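Local coordinates for 2-methyl-aconitate isomerase (Shewanella oneidensis, PDB 5K87), which isomerises 2-methyl-trans-aconitate to 2-methyl-cis-aconitate in the 2-methylcitrate cycle that breaks down propionate, at residues A69-S74 and A312-K317; A253-I258 and P282-V287. The protein carries 1 engineered substitution. All blocks are in the same frame, centred on the assembly; numbering follows the deposited sequence.

Interaction 1. Residues A69-S74 and A312-K317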
loop_
_atom_site.group_PDB
_atom_site.type_symbol
_atom_site.label_atom_id
_atom_site.label_comp_id
_atom_site.label_asym_id
_atom_site.label_seq_id
_atom_site.Cartn_x
_atom_site.Cartn_y
_atom_site.Cartn_z
ATOM N N ALA A 69 -3.648 1.981 1.214
ATOM C CA ALA A 69 -4.749 2.177 0.271
ATOM C C ALA A 69 -5.653 0.952 0.107
ATOM O O ALA A 69 -6.284 0.777 -0.935
ATOM C CB ALA A 69 -4.223 2.656 -1.092
ATOM N N THR A 70 -5.721 0.119 1.141
ATOM C CA THR A 70 -6.681 -0.971 1.204
ATOM C C THR A 70 -7.223 -0.999 2.624
ATOM O O THR A 70 -6.592 -0.474 3.552
ATOM C CB THR A 70 -6.058 -2.340 0.883
ATOM O OG1 THR A 70 -5.174 -2.717 1.947
ATOM C CG2 THR A 70 -5.299 -2.316 -0.439
ATOM N N SER A 71 -8.381 -1.622 2.810
ATOM C CA SER A 71 -8.970 -1.671 4.139
ATOM C C SER A 71 -8.043 -2.390 5.128
ATOM O O SER A 71 -7.975 -2.015 6.306
ATOM C CB SER A 71 -10.360 -2.319 4.106
ATOM O OG SER A 71 -10.290 -3.694 3.801
ATOM N N SER A 72 -7.316 -3.395 4.646
ATOM C CA SER A 72 -6.467 -4.168 5.547
ATOM C C SER A 72 -5.130 -3.487 5.831
ATOM O O SER A 72 -4.328 -4.004 6.610
ATOM C CB SER A 72 -6.260 -5.587 5.016
ATOM O OG SER A 72 -5.808 -5.563 3.679
ATOM N N THR A 73 -4.904 -2.322 5.226
ATOM C CA THR A 73 -3.705 -1.526 5.482
ATOM C C THR A 73 -4.039 -0.071 5.786
ATOM O O THR A 73 -3.184 0.800 5.616
ATOM C CB THR A 73 -2.711 -1.558 4.300
ATOM O OG1 THR A 73 -3.326 -0.997 3.133
ATOM C CG2 THR A 73 -2.255 -2.972 3.998
ATOM N N SER A 74 -5.261 0.207 6.238
ATOM C CA SER A 74 -5.649 1.562 6.624
ATOM C C SER A 74 -6.241 1.460 8.025
ATOM O O SER A 74 -7.439 1.642 8.241
ATOM C CB SER A 74 -6.640 2.144 5.610
ATOM O OG SER A 74 -6.860 3.541 5.817
ATOM N N ALA A 312 -15.418 -12.612 1.507
ATOM C CA ALA A 312 -16.072 -11.517 2.212
ATOM C C ALA A 312 -15.670 -10.178 1.635
ATOM O O ALA A 312 -14.586 -10.039 1.058
ATOM C CB ALA A 312 -15.745 -11.561 3.691
ATOM N N LEU A 313 -16.543 -9.191 1.786
ATOM C CA LEU A 313 -16.205 -7.819 1.434
ATOM C C LEU A 313 -15.894 -7.020 2.678
ATOM O O LEU A 313 -16.440 -7.279 3.749
ATOM C CB LEU A 313 -17.357 -7.140 0.678
ATOM C CG LEU A 313 -17.470 -7.471 -0.807
ATOM C CD1 LEU A 313 -18.147 -8.820 -1.008
ATOM C CD2 LEU A 313 -18.226 -6.365 -1.540
ATOM N N SER A 314 -15.005 -6.050 2.530
ATOM C CA SER A 314 -14.756 -5.098 3.601
ATOM C C SER A 314 -14.609 -3.725 2.985
ATOM O O SER A 314 -13.851 -3.544 2.034
ATOM C CB SER A 314 -13.505 -5.469 4.391
ATOM O OG SER A 314 -13.392 -4.669 5.560
ATOM N N MET A 315 -15.366 -2.774 3.511
ATOM C CA MET A 315 -15.313 -1.396 3.025
ATOM C C MET A 315 -15.528 -1.308 1.512
ATOM O O MET A 315 -14.893 -0.498 0.841
ATOM C CB MET A 315 -13.996 -0.715 3.440
ATOM C CG MET A 315 -13.677 -0.832 4.942
ATOM S SD MET A 315 -14.945 -0.149 6.026
ATOM C CE MET A 315 -14.726 1.608 5.698
ATOM N N GLY A 316 -16.400 -2.160 0.979
ATOM C CA GLY A 316 -16.816 -2.062 -0.404
ATOM C C GLY A 316 -15.956 -2.794 -1.418
ATOM O O GLY A 316 -16.126 -2.605 -2.626
ATOM N N LYS A 317 -15.037 -3.632 -0.953
ATOM C CA LYS A 317 -14.203 -4.416 -1.856
ATOM C C LYS A 317 -14.110 -5.843 -1.362
ATOM O O LYS A 317 -14.146 -6.078 -0.160
ATOM C CB LYS A 317 -12.789 -3.833 -1.914
ATOM C CG LYS A 317 -12.701 -2.461 -2.569
ATOM C CD LYS A 317 -12.887 -2.562 -4.068
ATOM C CE LYS A 317 -12.981 -1.179 -4.701
ATOM N NZ LYS A 317 -11.741 -0.386 -4.465
HETATM O O HOH W 1 -10.794 -5.230 6.066
#

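Interaction 2. Residues A253-I258 and P282-V287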
loop_
_atom_site.group_PDB
_atom_site.type_symbol
_atom_site.label_atom_id
_atom_site.label_comp_id
_atom_site.label_asym_id
_atom_site.label_seq_id
_atom_site.Cartn_x
_atom_site.Cartn_y
_atom_site.Cartn_z
ATOM N N ALA A 253 -21.810 -2.497 -6.395
ATOM C CA ALA A 253 -23.030 -1.776 -6.055
ATOM C C ALA A 253 -24.117 -2.735 -5.556
ATOM O O ALA A 253 -24.851 -2.431 -4.610
ATOM C CB ALA A 253 -23.523 -0.984 -7.258
ATOM N N LYS A 254 -24.200 -3.903 -6.181
ATOM C CA LYS A 254 -25.177 -4.907 -5.783
ATOM C C LYS A 254 -24.900 -5.403 -4.365
ATOM O O LYS A 254 -25.806 -5.455 -3.531
ATOM C CB LYS A 254 -25.193 -6.070 -6.773
ATOM C CG LYS A 254 -26.256 -7.124 -6.490
ATOM C CD LYS A 254 -26.273 -8.148 -7.617
ATOM C CE LYS A 254 -27.280 -9.255 -7.368
ATOM N NZ LYS A 254 -27.215 -10.275 -8.456
ATOM N N PHE A 255 -23.644 -5.751 -4.084
ATOM C CA PHE A 255 -23.266 -6.165 -2.735
ATOM C C PHE A 255 -23.618 -5.106 -1.704
ATOM O O PHE A 255 -24.102 -5.432 -0.622
ATOM C CB PHE A 255 -21.773 -6.470 -2.648
ATOM C CG PHE A 255 -21.411 -7.859 -3.070
ATOM C CD1 PHE A 255 -21.842 -8.954 -2.340
ATOM C CD2 PHE A 255 -20.601 -8.071 -4.168
ATOM C CE1 PHE A 255 -21.495 -10.235 -2.720
ATOM C CE2 PHE A 255 -20.245 -9.347 -4.554
ATOM C CZ PHE A 255 -20.698 -10.434 -3.834
ATOM N N GLU A 256 -23.390 -3.843 -2.044
ATOM C CA GLU A 256 -23.662 -2.776 -1.097
ATOM C C GLU A 256 -25.155 -2.642 -0.787
ATOM O O GLU A 256 -25.529 -2.415 0.359
ATOM C CB GLU A 256 -23.038 -1.453 -1.551
ATOM C CG GLU A 256 -23.308 -0.280 -0.596
ATOM C CD GLU A 256 -22.842 -0.506 0.846
ATOM O OE1 GLU A 256 -22.017 -1.405 1.124
ATOM O OE2 GLU A 256 -23.307 0.248 1.724
ATOM N N THR A 257 -25.999 -2.775 -1.811
ATOM C CA THR A 257 -27.444 -2.708 -1.600
ATOM C C THR A 257 -27.922 -3.872 -0.731
ATOM O O THR A 257 -28.742 -3.689 0.164
ATOM C CB THR A 257 -28.225 -2.670 -2.932
ATOM O OG1 THR A 257 -27.776 -1.557 -3.719
ATOM C CG2 THR A 257 -29.715 -2.519 -2.661
ATOM N N ILE A 258 -27.390 -5.063 -0.981
ATOM C CA ILE A 258 -27.736 -6.225 -0.178
ATOM C C ILE A 258 -27.265 -6.030 1.269
ATOM O O ILE A 258 -28.004 -6.319 2.213
ATOM C CB ILE A 258 -27.175 -7.525 -0.769
ATOM C CG1 ILE A 258 -27.734 -7.752 -2.179
ATOM C CG2 ILE A 258 -27.549 -8.690 0.122
ATOM C CD1 ILE A 258 -27.022 -8.841 -2.961
ATOM N N PRO A 282 -22.612 -3.869 9.138
ATOM C CA PRO A 282 -22.176 -5.267 9.130
ATOM C C PRO A 282 -21.297 -5.558 7.923
ATOM O O PRO A 282 -21.256 -4.771 6.968
ATOM C CB PRO A 282 -23.494 -6.028 8.980
ATOM C CG PRO A 282 -24.350 -5.097 8.153
ATOM C CD PRO A 282 -24.009 -3.729 8.688
ATOM N N LYS A 283 -20.603 -6.687 7.969
ATOM C CA LYS A 283 -19.903 -7.209 6.806
ATOM C C LYS A 283 -20.858 -8.059 5.974
ATOM O O LYS A 283 -21.873 -8.559 6.485
ATOM C CB LYS A 283 -18.721 -8.069 7.264
ATOM C CG LYS A 283 -17.725 -7.319 8.147
ATOM C CD LYS A 283 -17.063 -6.148 7.425
ATOM C CE LYS A 283 -15.968 -5.507 8.272
ATOM N NZ LYS A 283 -15.426 -4.272 7.615
ATOM N N ILE A 284 -20.535 -8.227 4.695
ATOM C CA ILE A 284 -21.257 -9.152 3.832
ATOM C C ILE A 284 -20.285 -10.158 3.220
ATOM O O ILE A 284 -19.155 -9.811 2.852
ATOM C CB ILE A 284 -22.077 -8.404 2.746
ATOM C CG1 ILE A 284 -22.937 -9.373 1.931
ATOM C CG2 ILE A 284 -21.185 -7.520 1.872
ATOM C CD1 ILE A 284 -24.042 -8.672 1.156
ATOM N N ALA A 285 -20.721 -11.410 3.145
ATOM C CA ALA A 285 -19.894 -12.511 2.670
ATOM C C ALA A 285 -20.742 -13.513 1.911
ATOM O O ALA A 285 -21.961 -13.592 2.095
ATOM C CB ALA A 285 -19.203 -13.191 3.836
ATOM N N PHE A 286 -20.100 -14.282 1.050
ATOM C CA PHE A 286 -20.799 -15.342 0.344
ATOM C C PHE A 286 -20.091 -16.679 0.505
ATOM O O PHE A 286 -18.862 -16.733 0.636
ATOM C CB PHE A 286 -21.127 -14.982 -1.118
ATOM C CG PHE A 286 -19.942 -14.618 -1.979
ATOM C CD1 PHE A 286 -19.446 -13.321 -1.992
ATOM C CD2 PHE A 286 -19.379 -15.548 -2.840
ATOM C CE1 PHE A 286 -18.387 -12.974 -2.816
ATOM C CE2 PHE A 286 -18.322 -15.201 -3.666
ATOM C CZ PHE A 286 -17.828 -13.913 -3.651
ATOM N N VAL A 287 -20.885 -17.752 0.526
ATOM C CA VAL A 287 -20.389 -19.071 0.901
ATOM C C VAL A 287 -20.742 -20.114 -0.153
ATOM O O VAL A 287 -21.695 -19.943 -0.917
ATOM C CB VAL A 287 -20.969 -19.530 2.272
ATOM C CG1 VAL A 287 -20.697 -18.486 3.337
ATOM C CG2 VAL A 287 -22.473 -19.823 2.182
#

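Interaction 1. Residues A69-S74 and A312-K317
Ser71 OG accepts a hydrogen bond from a bridging water at 2.8 Å and also hydrogen-bonds a bound malonate ion, probably from the crystallisation liquor. The same water lies 2.7 Å from Ser314 OG. That hydroxyl is held a second time, by Lys283 NZ. Ser71 OG and Ser314 OG are 3.7 Å apart, so the polar link across the contact runs through the water. In Ser314, OG lies anti to the backbone N (chi1 -170°), which places it within bonding distance of the water. Beside this link, Met315 brings its CG to 3.7 Å from Ser71 CB. The methionine chain then bends at chi2 and chi3, so CB and CG, not the sulfur end, do the touching. PrpF belongs to the diaminopimelate epimerase clan, whose fold has two domains with the active site in the cleft between them. The contact is consistent with the two sides of that cleft meeting. Both Ser71 and Ser314 bind substrate. In the loop 69-74, whose residues 71-72 are 3-10, Thr70 OG1 and Thr73 OG1 share a 2.8 Å hydrogen bond. Ser314 to Lys317 form a type I' hairpin turn, with Ser314 N bonded to Lys317 O at 2.8 Å.

Interaction 2. Residues A253-I258 and P282-V287
The rings of Phe255 and Phe286 lie nearly parallel, their planes at 22°, but are slid apart so that they barely overlap. Their centroids are 5.6 Å apart. Phe255 CZ comes obliquely within 3.6 Å of Phe286 CE1. At the edge of the Phe255 ring, near its plane, sits the Ile284 methyl CD1, 4.1 Å from Phe255 CD1. This methyl also fits against the helix backbone and Ile258: Ile284 CD1 lies 3.7 Å from Phe255 O and 3.7 Å from Ile258 CG2. Ile284 reaches the helix because CG1 is anti to the backbone N (chi1 -174°) and the chain continues extended. Helix 249-266 thus packs over strand 283-288; the axes of 253-258 and 283-287 approach to 9.2 Å, their directions at 117°. Leu313 and Tyr236 also touch Phe255, and the Tyr236 ring meets Phe286. Replacing Phe255 with an alanine would probably open a gap between helix and strand and leave Phe286 and the Ile284 methyl without this neighbour. The strand that carries Ile284 also carries Lys283, which binds substrate. All four touching residues are buried. Their side chains meet carbon to carbon, so close fit and exclusion of water probably hold the helix here.

From the N terminus, the chain first reaches 69-74, in the loop between helix 43-53 and strand 75-81. It then runs through many strands before helix 249-266, which carries 253-258. Interaction 2 closes a short loop of 23 residues between this helix and strand 283-288. The chain goes on to strand 308-314 and its turn at 314-317, where interaction 1 closes a loop of 237 residues. Interaction 2 is therefore nested inside interaction 1. Strands 283-288 and 308-314 are antiparallel neighbours, joined by a probable hydrogen bond from Leu313 N to Ile284 O (2.9 Å). One contact packs a helix on these strands; the other joins the end of strand 308-314 to the 69-74 loop.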